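Local coordinates for cytoplasmic protein (Cryptococcus neoformans var. grubii serotype A, PDB 7LPO) that probably hydrolyses steryl beta-glucosides, as a sterylglucosidase of glycoside hydrolase family 5, at residues A[92-103]-A[134-143]. Numbering follows the deposited sequence.
Sequences KAWGYNLLRYVF and WGFRVFMDPH
R100 and D141 meet on one face of two adjacent parallel strands, 98-103 and 137-143, in the TIM-type barrel expected of a family 5 glycoside hydrolase. Their guanidinium and carboxylate planes lie 11° apart and stacked. D141 OD2 sits 3.4 Å from R100 NH1 but well out of the guanidinium plane, so this salt bridge rests on charge alone. A water that donates to D141 OD1 and accepts weakly from R100 NH2 links the same pair. R100 NH1 and NH2 also hydrogen-bond N42 and N270, and D267 and E521 form salt bridges with NE and NH1, partners that probably hold the guanidinium flat against the D141 carboxylate. D141 OD2 also accepts, through its syn lone pair, a 2.8 Å bond from H143 ND1, and lies close to the imidazole plane of H143; H143 NE2 bonds D145, and its side chain lies about 5 Å from a bound Tris molecule, consistent with a pocket at this end of the strands.

Seven backbone bonds in parallel register join the strands, running from R137 N to N97 O, 3.0 Å, through to H143 N to F103 O, 2.8 Å. Beyond the polar group, R100 CG, anti to the backbone N (chi1 -177°), lies over the F139 ring, whose edge receives L98 CD1. On the other face, Y101 and M140 run side by side: M140 CE touches Y101 CD1, and M140 SD, 5.4 Å from the centroid of the Y101 ring, makes an oblique Met-aromatic contact, while P142 CA covers the F103 ring. Toward the strand starts, F136 is held between L99 CD1 and K92 CD on opposite faces, each 4.0 Å from the ring centroid. The K92 chain, bent at chi2 and chi4, brings NZ to Y96 O, a 3.1 Å hydrogen bond with the nitrogen tilted 25° from the carbonyl plane.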
ATOM      1  N   LYS A  92       5.230  -9.621 -16.846  1.00 18.56           N
ATOM      2  CA  LYS A  92       4.723 -10.963 -17.125  1.00 21.87           C
ATOM      3  C   LYS A  92       5.859 -11.975 -17.225  1.00 19.14           C
ATOM      4  O   LYS A  92       5.745 -13.100 -16.720  1.00 19.11           O
ATOM      5  CB  LYS A  92       3.898 -10.961 -18.413  1.00 26.95           C
ATOM      6  CG  LYS A  92       2.852 -12.073 -18.467  1.00 30.53           C
ATOM      7  CD  LYS A  92       1.654 -11.716 -17.593  1.00 36.27           C
ATOM      8  CE  LYS A  92       0.602 -12.815 -17.583  1.00 40.53           C
ATOM      9  NZ  LYS A  92       0.595 -13.569 -16.296  1.00 43.15           N
ATOM     10  N   ALA A  93       6.967 -11.592 -17.866  1.00 17.13           N
ATOM     11  CA  ALA A  93       8.114 -12.485 -17.997  1.00 18.02           C
ATOM     12  C   ALA A  93       8.737 -12.824 -16.647  1.00 16.35           C
ATOM     13  O   ALA A  93       9.392 -13.865 -16.522  1.00 15.92           O
ATOM     14  CB  ALA A  93       9.164 -11.853 -18.919  1.00 19.32           C
ATOM     15  N   TRP A  94       8.560 -11.961 -15.645  1.00 17.58           N
ATOM     16  CA  TRP A  94       9.010 -12.225 -14.288  1.00 14.16           C
ATOM     17  C   TRP A  94       8.059 -13.137 -13.534  1.00 17.01           C
ATOM     18  O   TRP A  94       8.288 -13.402 -12.347  1.00 17.84           O
ATOM     19  CB  TRP A  94       9.171 -10.916 -13.513  1.00 14.79           C
ATOM     20  CG  TRP A  94      10.409 -10.127 -13.840  1.00 14.20           C
ATOM     21  CD1 TRP A  94      11.572 -10.601 -14.386  1.00 15.02           C
ATOM     22  CD2 TRP A  94      10.609  -8.727 -13.621  1.00 14.21           C
ATOM     23  NE1 TRP A  94      12.484  -9.572 -14.520  1.00 16.03           N
ATOM     24  CE2 TRP A  94      11.910  -8.414 -14.066  1.00 15.65           C
ATOM     25  CE3 TRP A  94       9.816  -7.706 -13.085  1.00 16.92           C
ATOM     26  CZ2 TRP A  94      12.427  -7.126 -14.000  1.00 15.65           C
ATOM     27  CZ3 TRP A  94      10.336  -6.413 -13.030  1.00 14.73           C
ATOM     28  CH2 TRP A  94      11.628  -6.143 -13.478  1.00 15.63           C
ATOM     29  N   GLY A  95       7.010 -13.629 -14.194  1.00 14.21           N
ATOM     30  CA  GLY A  95       6.081 -14.560 -13.594  1.00 13.95           C
ATOM     31  C   GLY A  95       4.881 -13.932 -12.921  1.00 13.93           C
ATOM     32  O   GLY A  95       4.036 -14.662 -12.393  1.00 15.10           O
ATOM     33  N   TYR A  96       4.764 -12.610 -12.932  1.00 15.93           N
ATOM     34  CA  TYR A  96       3.673 -11.950 -12.230  1.00 17.62           C
ATOM     35  C   TYR A  96       2.362 -12.089 -12.992  1.00 19.28           C
ATOM     36  O   TYR A  96       2.335 -12.067 -14.224  1.00 21.50           O
ATOM     37  CB  TYR A  96       4.010 -10.481 -12.014  1.00 18.92           C
ATOM     38  CG  TYR A  96       5.221 -10.288 -11.124  1.00 18.63           C
ATOM     39  CD1 TYR A  96       5.486 -11.167 -10.081  1.00 19.01           C
ATOM     40  CD2 TYR A  96       6.092  -9.228 -11.320  1.00 16.14           C
ATOM     41  CE1 TYR A  96       6.583 -11.003  -9.270  1.00 20.05           C
ATOM     42  CE2 TYR A  96       7.194  -9.057 -10.505  1.00 17.54           C
ATOM     43  CZ  TYR A  96       7.436  -9.948  -9.489  1.00 19.43           C
ATOM     44  OH  TYR A  96       8.537  -9.786  -8.683  1.00 23.37           O
ATOM     45  N   ASN A  97       1.272 -12.273 -12.243  1.00 18.53           N
ATOM     46  CA  ASN A  97      -0.070 -12.334 -12.811  1.00 19.69           C
ATOM     47  C   ASN A  97      -1.028 -11.373 -12.117  1.00 18.27           C
ATOM     48  O   ASN A  97      -2.248 -11.486 -12.302  1.00 16.99           O
ATOM     49  CB  ASN A  97      -0.621 -13.760 -12.734  1.00 24.14           C
ATOM     50  CG  ASN A  97      -0.567 -14.333 -11.321  1.00 29.38           C
ATOM     51  OD1 ASN A  97      -0.236 -13.627 -10.367  1.00 31.68           O
ATOM     52  ND2 ASN A  97      -0.895 -15.614 -11.184  1.00 30.95           N
ATOM     53  N   LEU A  98      -0.514 -10.434 -11.328  1.00 17.49           N
ATOM     54  CA  LEU A  98      -1.343  -9.573 -10.499  1.00 16.57           C
ATOM     55  C   LEU A  98      -0.791  -8.158 -10.514  1.00 16.96           C
ATOM     56  O   LEU A  98       0.425  -7.949 -10.523  1.00 14.01           O
ATOM     57  CB  LEU A  98      -1.398 -10.088  -9.055  1.00 18.60           C
ATOM     58  CG  LEU A  98      -2.094  -9.221  -8.004  1.00 20.48           C
ATOM     59  CD1 LEU A  98      -3.591  -9.344  -8.133  1.00 13.99           C
ATOM     60  CD2 LEU A  98      -1.636  -9.633  -6.609  1.00 19.92           C
ATOM     61  N   LEU A  99      -1.701  -7.193 -10.523  1.00 14.57           N
ATOM     62  CA  LEU A  99      -1.358  -5.782 -10.435  1.00 15.78           C
ATOM     63  C   LEU A  99      -2.319  -5.141  -9.452  1.00 16.49           C
ATOM     64  O   LEU A  99      -3.529  -5.337  -9.569  1.00 18.24           O
ATOM     65  CB  LEU A  99      -1.460  -5.081 -11.793  1.00 16.26           C
ATOM     66  CG  LEU A  99      -0.568  -5.595 -12.916  1.00 18.62           C
ATOM     67  CD1 LEU A  99      -1.021  -4.987 -14.230  1.00 21.44           C
ATOM     68  CD2 LEU A  99       0.883  -5.285 -12.649  1.00 17.67           C
ATOM     69  N   ARG A 100      -1.778  -4.428  -8.464  1.00 15.97           N
ATOM     70  CA  ARG A 100      -2.562  -3.544  -7.613  1.00 14.37           C
ATOM     71  C   ARG A 100      -2.487  -2.171  -8.263  1.00 15.24           C
ATOM     72  O   ARG A 100      -1.407  -1.575  -8.342  1.00 15.59           O
ATOM     73  CB  ARG A 100      -2.020  -3.531  -6.189  1.00 14.66           C
ATOM     74  CG  ARG A 100      -2.845  -2.678  -5.233  1.00 16.41           C
ATOM     75  CD  ARG A 100      -2.501  -3.036  -3.817  1.00 17.00           C
ATOM     76  NE  ARG A 100      -3.161  -2.200  -2.821  1.00 16.80           N
ATOM     77  CZ  ARG A 100      -2.593  -1.163  -2.216  1.00 17.07           C
ATOM     78  NH1 ARG A 100      -1.350  -0.793  -2.519  1.00 15.86           N
ATOM     79  NH2 ARG A 100      -3.273  -0.493  -1.298  1.00 20.02           N
ATOM     80  N   TYR A 101      -3.618  -1.694  -8.782  1.00 14.77           N
ATOM     81  CA  TYR A 101      -3.622  -0.513  -9.635  1.00 15.75           C
ATOM     82  C   TYR A 101      -3.876   0.735  -8.800  1.00 15.30           C
ATOM     83  O   TYR A 101      -4.934   0.869  -8.185  1.00 18.24           O
ATOM     84  CB  TYR A 101      -4.667  -0.635 -10.744  1.00 18.14           C
ATOM     85  CG  TYR A 101      -4.546   0.509 -11.713  1.00 18.95           C
ATOM     86  CD1 TYR A 101      -5.161   1.729 -11.456  1.00 18.79           C
ATOM     87  CD2 TYR A 101      -3.764   0.394 -12.860  1.00 21.74           C
ATOM     88  CE1 TYR A 101      -5.022   2.799 -12.330  1.00 19.40           C
ATOM     89  CE2 TYR A 101      -3.626   1.460 -13.742  1.00 22.63           C
ATOM     90  CZ  TYR A 101      -4.261   2.655 -13.470  1.00 22.56           C
ATOM     91  OH  TYR A 101      -4.117   3.722 -14.333  1.00 23.32           O
ATOM     92  N   VAL A 102      -2.927   1.660  -8.832  1.00 17.19           N
ATOM     93  CA  VAL A 102      -2.935   2.837  -7.971  1.00 16.16           C
ATOM     94  C   VAL A 102      -3.587   4.008  -8.698  1.00 14.71           C
ATOM     95  O   VAL A 102      -3.184   4.362  -9.811  1.00 16.23           O
ATOM     96  CB  VAL A 102      -1.502   3.196  -7.541  1.00 17.39           C
ATOM     97  CG1 VAL A 102      -1.489   4.475  -6.729  1.00 22.13           C
ATOM     98  CG2 VAL A 102      -0.864   2.055  -6.762  1.00 16.95           C
ATOM     99  N   PHE A 103      -4.595   4.612  -8.064  1.00 14.68           N
ATOM    100  CA  PHE A 103      -5.173   5.871  -8.513  1.00 14.70           C
ATOM    101  C   PHE A 103      -5.487   6.712  -7.284  1.00 16.06           C
ATOM    102  O   PHE A 103      -5.651   6.195  -6.177  1.00 14.73           O
ATOM    103  CB  PHE A 103      -6.434   5.666  -9.372  1.00 14.68           C
ATOM    104  CG  PHE A 103      -7.607   5.136  -8.611  1.00 15.05           C
ATOM    105  CD1 PHE A 103      -7.753   3.774  -8.403  1.00 17.20           C
ATOM    106  CD2 PHE A 103      -8.557   5.990  -8.096  1.00 16.15           C
ATOM    107  CE1 PHE A 103      -8.822   3.270  -7.698  1.00 17.45           C
ATOM    108  CE2 PHE A 103      -9.638   5.496  -7.390  1.00 17.38           C
ATOM    109  CZ  PHE A 103      -9.770   4.133  -7.191  1.00 17.95           C
ATOM    110  N   TRP A 134      -2.415  -8.620 -21.686  1.00 28.66           N
ATOM    111  CA  TRP A 134      -1.237  -9.328 -21.203  1.00 25.91           C
ATOM    112  C   TRP A 134      -1.554 -10.377 -20.146  1.00 27.35           C
ATOM    113  O   TRP A 134      -0.631 -11.003 -19.620  1.00 27.79           O
ATOM    114  CB  TRP A 134      -0.222  -8.331 -20.646  1.00 23.35           C
ATOM    115  CG  TRP A 134       0.539  -7.628 -21.714  1.00 22.15           C
ATOM    116  CD1 TRP A 134       0.263  -6.406 -22.241  1.00 21.88           C
ATOM    117  CD2 TRP A 134       1.708  -8.105 -22.394  1.00 23.15           C
ATOM    118  NE1 TRP A 134       1.182  -6.090 -23.214  1.00 24.62           N
ATOM    119  CE2 TRP A 134       2.085  -7.114 -23.319  1.00 24.24           C
ATOM    120  CE3 TRP A 134       2.474  -9.269 -22.306  1.00 24.97           C
ATOM    121  CZ2 TRP A 134       3.187  -7.256 -24.156  1.00 25.97           C
ATOM    122  CZ3 TRP A 134       3.570  -9.404 -23.130  1.00 25.82           C
ATOM    123  CH2 TRP A 134       3.916  -8.406 -24.046  1.00 25.96           C
ATOM    124  N   GLY A 135      -2.822 -10.576 -19.809  1.00 31.76           N
ATOM    125  CA  GLY A 135      -3.202 -11.654 -18.924  1.00 32.56           C
ATOM    126  C   GLY A 135      -3.111 -11.365 -17.446  1.00 31.56           C
ATOM    127  O   GLY A 135      -3.019 -12.309 -16.655  1.00 35.48           O
ATOM    128  N   PHE A 136      -3.168 -10.104 -17.041  1.00 24.19           N
ATOM    129  CA  PHE A 136      -3.093  -9.751 -15.633  1.00 21.80           C
ATOM    130  C   PHE A 136      -4.468  -9.770 -14.981  1.00 20.80           C
ATOM    131  O   PHE A 136      -5.469  -9.397 -15.598  1.00 21.32           O
ATOM    132  CB  PHE A 136      -2.479  -8.358 -15.457  1.00 20.57           C
ATOM    133  CG  PHE A 136      -1.012  -8.325 -15.673  1.00 19.42           C
ATOM    134  CD1 PHE A 136      -0.156  -8.818 -14.709  1.00 18.15           C
ATOM    135  CD2 PHE A 136      -0.482  -7.820 -16.850  1.00 18.80           C
ATOM    136  CE1 PHE A 136       1.202  -8.816 -14.912  1.00 18.36           C
ATOM    137  CE2 PHE A 136       0.871  -7.805 -17.055  1.00 19.48           C
ATOM    138  CZ  PHE A 136       1.720  -8.309 -16.082  1.00 19.81           C
ATOM    139  N   ARG A 137      -4.508 -10.212 -13.727  1.00 21.44           N
ATOM    140  CA  ARG A 137      -5.602  -9.880 -12.829  1.00 20.46           C
ATOM    141  C   ARG A 137      -5.248  -8.576 -12.126  1.00 20.14           C
ATOM    142  O   ARG A 137      -4.076  -8.298 -11.859  1.00 20.63           O
ATOM    143  CB  ARG A 137      -5.850 -10.984 -11.799  1.00 20.74           C
ATOM    144  CG  ARG A 137      -6.048 -12.376 -12.385  1.00 21.29           C
ATOM    145  CD  ARG A 137      -7.289 -12.481 -13.295  1.00 22.89           C
ATOM    146  NE  ARG A 137      -7.579 -13.893 -13.541  1.00 25.47           N
ATOM    147  CZ  ARG A 137      -8.796 -14.416 -13.660  1.00 27.05           C
ATOM    148  NH1 ARG A 137      -9.876 -13.647 -13.577  1.00 25.75           N
ATOM    149  NH2 ARG A 137      -8.931 -15.722 -13.856  1.00 29.06           N
ATOM    150  N   VAL A 138      -6.263  -7.768 -11.839  1.00 19.00           N
ATOM    151  CA  VAL A 138      -6.065  -6.441 -11.268  1.00 18.66           C
ATOM    152  C   VAL A 138      -7.070  -6.225 -10.142  1.00 19.65           C
ATOM    153  O   VAL A 138      -8.241  -6.601 -10.266  1.00 19.21           O
ATOM    154  CB  VAL A 138      -6.237  -5.338 -12.338  1.00 19.44           C
ATOM    155  CG1 VAL A 138      -6.168  -3.966 -11.690  1.00 20.65           C
ATOM    156  CG2 VAL A 138      -5.208  -5.456 -13.447  1.00 20.12           C
ATOM    157  N   PHE A 139      -6.624  -5.605  -9.043  1.00 16.46           N
ATOM    158  CA  PHE A 139      -7.559  -5.010  -8.098  1.00 15.27           C
ATOM    159  C   PHE A 139      -7.168  -3.554  -7.866  1.00 14.53           C
ATOM    160  O   PHE A 139      -5.994  -3.174  -7.935  1.00 16.01           O
ATOM    161  CB  PHE A 139      -7.706  -5.827  -6.786  1.00 15.57           C
ATOM    162  CG  PHE A 139      -6.520  -5.818  -5.875  1.00 16.37           C
ATOM    163  CD1 PHE A 139      -5.453  -6.648  -6.107  1.00 17.58           C
ATOM    164  CD2 PHE A 139      -6.527  -5.045  -4.729  1.00 17.44           C
ATOM    165  CE1 PHE A 139      -4.373  -6.669  -5.243  1.00 20.00           C
ATOM    166  CE2 PHE A 139      -5.456  -5.056  -3.862  1.00 19.50           C
ATOM    167  CZ  PHE A 139      -4.382  -5.877  -4.110  1.00 19.88           C
ATOM    168  N   MET A 140      -8.194  -2.734  -7.680  1.00 15.50           N
ATOM    169  CA  MET A 140      -8.071  -1.285  -7.705  1.00 14.70           C
ATOM    170  C   MET A 140      -7.761  -0.746  -6.315  1.00 15.74           C
ATOM    171  O   MET A 140      -8.394  -1.136  -5.331  1.00 17.77           O
ATOM    172  CB  MET A 140      -9.366  -0.659  -8.221  1.00 14.70           C
ATOM    173  CG  MET A 140      -9.898  -1.234  -9.522  1.00 16.81           C
ATOM    174  SD  MET A 140      -8.723  -1.097 -10.889  1.00 21.86           S
ATOM    175  CE  MET A 140      -8.669   0.568 -11.295  1.00 19.70           C
ATOM    176  N   ASP A 141      -6.810   0.174  -6.243  1.00 13.99           N
ATOM    177  CA  ASP A 141      -6.362   0.751  -4.979  1.00 14.02           C
ATOM    178  C   ASP A 141      -6.646   2.242  -4.978  1.00 14.05           C
ATOM    179  O   ASP A 141      -5.915   3.011  -5.628  1.00 14.06           O
ATOM    180  CB  ASP A 141      -4.872   0.483  -4.777  1.00 22.71           C
ATOM    181  CG  ASP A 141      -4.206   1.480  -3.833  1.00 23.14           C
ATOM    182  OD1 ASP A 141      -4.877   2.009  -2.909  1.00 24.97           O
ATOM    183  OD2 ASP A 141      -2.996   1.732  -4.025  1.00 23.71           O
ATOM    184  N   PRO A 142      -7.706   2.699  -4.295  1.00 14.71           N
ATOM    185  CA  PRO A 142      -7.856   4.140  -4.039  1.00 14.75           C
ATOM    186  C   PRO A 142      -6.801   4.603  -3.048  1.00 15.29           C
ATOM    187  O   PRO A 142      -6.892   4.325  -1.845  1.00 15.08           O
ATOM    188  CB  PRO A 142      -9.270   4.260  -3.457  1.00 16.14           C
ATOM    189  CG  PRO A 142      -9.781   2.889  -3.310  1.00 16.50           C
ATOM    190  CD  PRO A 142      -8.676   1.917  -3.525  1.00 17.02           C
ATOM    191  N   HIS A 143      -5.780   5.284  -3.541  1.00 14.14           N
ATOM    192  CA  HIS A 143      -4.535   5.422  -2.809  1.00 14.17           C
ATOM    193  C   HIS A 143      -4.392   6.816  -2.219  1.00 14.21           C
ATOM    194  O   HIS A 143      -4.760   7.815  -2.846  1.00 14.22           O
ATOM    195  CB  HIS A 143      -3.337   5.123  -3.711  1.00 17.06           C
ATOM    196  CG  HIS A 143      -2.059   4.942  -2.956  1.00 18.17           C
ATOM    197  ND1 HIS A 143      -1.561   3.701  -2.622  1.00 17.62           N
ATOM    198  CD2 HIS A 143      -1.194   5.849  -2.438  1.00 17.62           C
ATOM    199  CE1 HIS A 143      -0.438   3.849  -1.943  1.00 18.46           C
ATOM    200  NE2 HIS A 143      -0.196   5.142  -1.811  1.00 18.32           N
TER
HETATM  201  O   HOH W   1      -6.028   0.644  -0.887  1.00 17.32           O